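PDB 5FQ8: outer membrane protein Omp121 from Bacteroides thetaiotaomicron, which is a TonB-dependent receptor of the outer membrane that binds calcium and probably imports nutrients through a plugged beta barrel. Local coordinates for residues Y42-R56 with P135-A149. Sequence-based numbering, arbitrary orientation.
Sequences YAATSVGGEKIAESR and PDDVANMTILKGAAA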
loop_
_atom_site.group_PDB
_atom_site.type_symbol
_atom_site.label_atom_id
_atom_site.label_comp_id
_atom_site.label_asym_id
_atom_site.label_seq_id
_atom_site.Cartn_x
_atom_site.Cartn_y
_atom_site.Cartn_z
ATOM N N TYR B 42 -52.392 2.025 3.030
ATOM C CA TYR B 42 -51.552 2.581 1.979
ATOM C C TYR B 42 -51.132 1.459 1.041
ATOM O O TYR B 42 -51.390 0.282 1.295
ATOM C CB TYR B 42 -50.347 3.334 2.560
ATOM C CG TYR B 42 -49.461 2.521 3.464
ATOM C CD1 TYR B 42 -48.407 1.786 2.953
ATOM C CD2 TYR B 42 -49.669 2.501 4.826
ATOM C CE1 TYR B 42 -47.596 1.044 3.775
ATOM C CE2 TYR B 42 -48.864 1.765 5.652
ATOM C CZ TYR B 42 -47.829 1.039 5.124
ATOM O OH TYR B 42 -47.026 0.303 5.955
ATOM N N ALA B 43 -50.484 1.836 -0.055
ATOM C CA ALA B 43 -50.151 0.878 -1.099
ATOM C C ALA B 43 -49.162 -0.154 -0.601
ATOM O O ALA B 43 -48.164 0.183 0.039
ATOM C CB ALA B 43 -49.572 1.591 -2.313
ATOM N N ALA B 44 -49.444 -1.417 -0.905
ATOM C CA ALA B 44 -48.533 -2.519 -0.633
ATOM C C ALA B 44 -48.835 -3.646 -1.601
ATOM O O ALA B 44 -49.944 -3.751 -2.126
ATOM C CB ALA B 44 -48.647 -3.001 0.813
ATOM N N THR B 45 -47.837 -4.477 -1.846
ATOM C CA THR B 45 -47.972 -5.604 -2.756
ATOM C C THR B 45 -47.362 -6.844 -2.119
ATOM O O THR B 45 -46.272 -6.773 -1.548
ATOM C CB THR B 45 -47.302 -5.312 -4.082
ATOM O OG1 THR B 45 -47.999 -4.263 -4.745
ATOM C CG2 THR B 45 -47.327 -6.532 -4.954
ATOM N N SER B 46 -48.074 -7.967 -2.198
ATOM C CA SER B 46 -47.590 -9.234 -1.677
ATOM C C SER B 46 -47.216 -10.137 -2.834
ATOM O O SER B 46 -47.945 -10.209 -3.822
ATOM C CB SER B 46 -48.637 -9.923 -0.803
ATOM O OG SER B 46 -49.072 -9.078 0.239
ATOM N N VAL B 47 -46.068 -10.791 -2.725
ATOM C CA VAL B 47 -45.658 -11.835 -3.650
ATOM C C VAL B 47 -45.138 -13.002 -2.837
ATOM O O VAL B 47 -44.390 -12.810 -1.876
ATOM C CB VAL B 47 -44.576 -11.365 -4.634
ATOM C CG1 VAL B 47 -44.236 -12.478 -5.592
ATOM C CG2 VAL B 47 -45.045 -10.169 -5.382
ATOM N N GLY B 48 -45.528 -14.190 -3.212
ATOM C CA GLY B 48 -45.028 -15.363 -2.549
ATOM C C GLY B 48 -43.791 -15.899 -3.220
ATOM O O GLY B 48 -43.499 -15.595 -4.380
ATOM N N GLY B 49 -43.068 -16.715 -2.467
ATOM C CA GLY B 49 -41.757 -17.132 -2.912
ATOM C C GLY B 49 -41.787 -17.862 -4.231
ATOM O O GLY B 49 -40.849 -17.763 -5.018
ATOM N N GLU B 50 -42.870 -18.586 -4.491
ATOM C CA GLU B 50 -42.968 -19.370 -5.708
ATOM C C GLU B 50 -42.834 -18.484 -6.940
ATOM O O GLU B 50 -42.129 -18.837 -7.891
ATOM C CB GLU B 50 -44.287 -20.120 -5.690
ATOM C CG GLU B 50 -44.358 -21.365 -6.542
ATOM C CD GLU B 50 -45.735 -21.971 -6.512
ATOM O OE1 GLU B 50 -46.284 -22.129 -5.403
ATOM O OE2 GLU B 50 -46.277 -22.248 -7.597
ATOM N N LYS B 51 -43.456 -17.303 -6.922
ATOM C CA LYS B 51 -43.216 -16.350 -7.999
ATOM C C LYS B 51 -41.815 -15.778 -7.925
ATOM O O LYS B 51 -41.150 -15.613 -8.955
ATOM C CB LYS B 51 -44.233 -15.216 -7.959
ATOM C CG LYS B 51 -45.475 -15.505 -8.721
ATOM C CD LYS B 51 -45.892 -14.295 -9.503
ATOM C CE LYS B 51 -44.864 -13.948 -10.562
ATOM N NZ LYS B 51 -45.327 -12.839 -11.447
ATOM N N ILE B 52 -41.361 -15.445 -6.714
ATOM C CA ILE B 52 -39.992 -14.970 -6.526
ATOM C C ILE B 52 -39.018 -15.934 -7.173
ATOM O O ILE B 52 -38.117 -15.534 -7.909
ATOM C CB ILE B 52 -39.676 -14.809 -5.032
ATOM C CG1 ILE B 52 -40.719 -13.963 -4.331
ATOM C CG2 ILE B 52 -38.340 -14.179 -4.876
ATOM C CD1 ILE B 52 -40.619 -12.534 -4.638
ATOM N N ALA B 53 -39.221 -17.227 -6.943
ATOM C CA ALA B 53 -38.203 -18.220 -7.219
ATOM C C ALA B 53 -38.352 -18.913 -8.555
ATOM O O ALA B 53 -37.376 -19.482 -9.045
ATOM C CB ALA B 53 -38.197 -19.275 -6.117
ATOM N N GLU B 54 -39.539 -18.895 -9.160
ATOM C CA GLU B 54 -39.728 -19.645 -10.394
ATOM C C GLU B 54 -38.736 -19.226 -11.463
ATOM O O GLU B 54 -38.341 -20.042 -12.300
ATOM C CB GLU B 54 -41.152 -19.472 -10.907
ATOM C CG GLU B 54 -41.559 -18.025 -11.145
ATOM C CD GLU B 54 -42.823 -17.884 -11.977
ATOM O OE1 GLU B 54 -43.448 -18.918 -12.287
ATOM O OE2 GLU B 54 -43.182 -16.734 -12.323
ATOM N N SER B 55 -38.292 -17.968 -11.422
ATOM C CA SER B 55 -37.408 -17.440 -12.446
ATOM C C SER B 55 -35.987 -17.966 -12.319
ATOM O O SER B 55 -35.232 -17.902 -13.294
ATOM C CB SER B 55 -37.422 -15.917 -12.392
ATOM O OG SER B 55 -36.913 -15.373 -13.594
ATOM N N ARG B 56 -35.617 -18.493 -11.151
ATOM C CA ARG B 56 -34.296 -19.071 -10.876
ATOM C C ARG B 56 -33.179 -18.067 -11.084
ATOM O O ARG B 56 -32.034 -18.433 -11.359
ATOM C CB ARG B 56 -34.025 -20.329 -11.711
ATOM C CG ARG B 56 -34.980 -21.476 -11.469
ATOM C CD ARG B 56 -35.277 -21.660 -9.998
ATOM N NE ARG B 56 -34.166 -22.247 -9.267
ATOM C CZ ARG B 56 -34.160 -22.407 -7.954
ATOM N NH1 ARG B 56 -35.196 -22.016 -7.243
ATOM N NH2 ARG B 56 -33.118 -22.941 -7.353
ATOM N N PRO B 135 -33.351 -16.952 -2.802
ATOM C CA PRO B 135 -34.786 -16.880 -3.099
ATOM C C PRO B 135 -35.559 -18.119 -2.718
ATOM O O PRO B 135 -36.718 -17.998 -2.303
ATOM C CB PRO B 135 -34.810 -16.646 -4.611
ATOM C CG PRO B 135 -33.480 -17.099 -5.097
ATOM C CD PRO B 135 -32.527 -16.834 -4.011
ATOM N N ASP B 136 -34.950 -19.302 -2.802
ATOM C CA ASP B 136 -35.655 -20.522 -2.424
ATOM C C ASP B 136 -36.122 -20.508 -0.975
ATOM O O ASP B 136 -36.986 -21.307 -0.615
ATOM C CB ASP B 136 -34.772 -21.742 -2.662
ATOM C CG ASP B 136 -34.697 -22.129 -4.111
ATOM O OD1 ASP B 136 -35.636 -21.817 -4.866
ATOM O OD2 ASP B 136 -33.695 -22.757 -4.499
ATOM N N ASP B 137 -35.591 -19.626 -0.137
ATOM C CA ASP B 137 -36.000 -19.552 1.258
ATOM C C ASP B 137 -37.161 -18.610 1.485
ATOM O O ASP B 137 -37.625 -18.500 2.621
ATOM C CB ASP B 137 -34.846 -19.070 2.136
ATOM C CG ASP B 137 -33.862 -20.152 2.451
ATOM O OD1 ASP B 137 -34.259 -21.332 2.484
ATOM O OD2 ASP B 137 -32.684 -19.806 2.680
ATOM N N VAL B 138 -37.618 -17.901 0.463
ATOM C CA VAL B 138 -38.605 -16.854 0.690
ATOM C C VAL B 138 -39.997 -17.462 0.674
ATOM O O VAL B 138 -40.376 -18.156 -0.274
ATOM C CB VAL B 138 -38.482 -15.739 -0.348
ATOM C CG1 VAL B 138 -39.443 -14.633 -0.009
ATOM C CG2 VAL B 138 -37.073 -15.232 -0.358
ATOM N N ALA B 139 -40.754 -17.218 1.734
ATOM C CA ALA B 139 -42.160 -17.573 1.707
ATOM C C ALA B 139 -42.976 -16.430 1.138
ATOM O O ALA B 139 -43.694 -16.590 0.149
ATOM C CB ALA B 139 -42.640 -17.934 3.107
ATOM N N ASN B 140 -42.833 -15.254 1.720
ATOM C CA ASN B 140 -43.636 -14.108 1.343
ATOM C C ASN B 140 -42.769 -12.859 1.315
ATOM O O ASN B 140 -41.906 -12.668 2.171
ATOM C CB ASN B 140 -44.796 -13.947 2.319
ATOM C CG ASN B 140 -45.460 -12.621 2.206
ATOM O OD1 ASN B 140 -46.248 -12.403 1.306
ATOM N ND2 ASN B 140 -45.158 -11.722 3.125
ATOM N N MET B 141 -42.986 -12.023 0.315
ATOM C CA MET B 141 -42.386 -10.703 0.261
ATOM C C MET B 141 -43.488 -9.674 0.167
ATOM O O MET B 141 -44.347 -9.768 -0.704
ATOM C CB MET B 141 -41.450 -10.554 -0.929
ATOM C CG MET B 141 -41.123 -9.117 -1.243
ATOM S SD MET B 141 -40.039 -9.050 -2.630
ATOM C CE MET B 141 -38.834 -10.225 -2.113
ATOM N N THR B 142 -43.444 -8.682 1.036
ATOM C CA THR B 142 -44.425 -7.612 1.042
ATOM C C THR B 142 -43.713 -6.270 1.035
ATOM O O THR B 142 -42.896 -5.990 1.916
ATOM C CB THR B 142 -45.332 -7.738 2.250
ATOM O OG1 THR B 142 -46.218 -8.829 2.038
ATOM C CG2 THR B 142 -46.131 -6.483 2.457
ATOM N N ILE B 143 -44.033 -5.451 0.039
ATOM C CA ILE B 143 -43.377 -4.175 -0.217
ATOM C C ILE B 143 -44.295 -3.073 0.275
ATOM O O ILE B 143 -45.383 -2.883 -0.270
ATOM C CB ILE B 143 -43.062 -4.010 -1.704
ATOM C CG1 ILE B 143 -41.981 -4.992 -2.104
ATOM C CG2 ILE B 143 -42.638 -2.621 -1.997
ATOM C CD1 ILE B 143 -41.545 -4.848 -3.488
ATOM N N LEU B 144 -43.881 -2.351 1.302
ATOM C CA LEU B 144 -44.636 -1.199 1.774
ATOM C C LEU B 144 -44.153 0.023 1.007
ATOM O O LEU B 144 -42.995 0.428 1.137
ATOM C CB LEU B 144 -44.453 -1.013 3.277
ATOM C CG LEU B 144 -44.737 -2.263 4.091
ATOM C CD1 LEU B 144 -44.487 -2.002 5.542
ATOM C CD2 LEU B 144 -46.162 -2.647 3.879
ATOM N N LYS B 145 -45.028 0.608 0.201
ATOM C CA LYS B 145 -44.569 1.671 -0.679
ATOM C C LYS B 145 -44.658 3.046 -0.034
ATOM O O LYS B 145 -43.869 3.937 -0.366
ATOM C CB LYS B 145 -45.374 1.652 -1.967
ATOM C CG LYS B 145 -45.435 0.304 -2.633
ATOM C CD LYS B 145 -46.273 0.382 -3.899
ATOM C CE LYS B 145 -46.505 -0.970 -4.545
ATOM N NZ LYS B 145 -47.294 -1.835 -3.658
ATOM N N GLY B 146 -45.598 3.235 0.878
ATOM C CA GLY B 146 -45.852 4.548 1.404
ATOM C C GLY B 146 -45.031 4.838 2.627
ATOM O O GLY B 146 -44.562 3.940 3.313
ATOM N N ALA B 147 -44.852 6.121 2.895
ATOM C CA ALA B 147 -43.944 6.566 3.935
ATOM C C ALA B 147 -44.662 7.407 4.975
ATOM O O ALA B 147 -44.089 8.352 5.507
ATOM C CB ALA B 147 -42.784 7.343 3.325
ATOM N N ALA B 148 -45.916 7.070 5.279
ATOM C CA ALA B 148 -46.697 7.821 6.244
ATOM C C ALA B 148 -46.917 7.097 7.560
ATOM O O ALA B 148 -47.359 7.723 8.523
ATOM C CB ALA B 148 -48.066 8.177 5.665
ATOM N N ALA B 149 -46.630 5.814 7.635
ATOM C CA ALA B 149 -46.743 5.092 8.878
ATOM C C ALA B 149 -45.512 4.199 8.992
ATOM O O ALA B 149 -45.580 2.994 8.804
ATOM C CB ALA B 149 -48.032 4.283 8.943
HETATM O O HOH W 1 -47.194 0.804 8.586
#
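Ile52 and Met141 meet at the apolar centre, their side chains crossing at about a right angle, with CD1 of Ile52 lying 3.9 Å from CE of Met141. The methionine starts out extended, its CG anti to the backbone N, and bends only at its last torsion (chi3 -49°), which carries CE to the isoleucine. CG2 of Ile52, on helix 49-54, lies loosely against CB of Pro135, while Val60, Met61 and Ile164 pack on Met141. A second apolar patch lies at the far end, where Leu144 sets its CB in the plane of the Tyr42 ring, at the edge, 3.8 Å from CE1. Water 1 ties Tyr42 OH to Ala149 O.

Between these patches strands 44-48 and 140-144 run antiparallel. Val47 and Met141 form a hydrogen-bonded pair whose bonds are nearly straight, Met141 N to Val47 O being 2.7 Å. Gly49 N then donates to Ala139 O, beside the classic bulge that Ala139 and Asn140 make opposite Thr165. Lys145 NZ donates to Thr45 OG1 at 2.8 Å.

Past the short helix 49-54, Arg56 bends at chi2 and chi3 to lay its guanidinium nearly coplanar with the Asp136 carboxylate, 18° apart. The salt bridge is two-pronged: NH1 faces OD1, and NH2 uses the syn lone pair of OD2 at 2.9 Å. OD2 is also hydrogen-bonded to Ser258 OG of the barrel strand 252-264. With an alanine at this position, Asp136 would probably lose its cationic mate, and the tie from the end of the helix to residues 135-137 would go with it. With strand 44-48 as the outer strand beside 138-144, the pair forms one edge of the mixed four-stranded sheet of the plug domain that fills the barrel of TonB-dependent receptors.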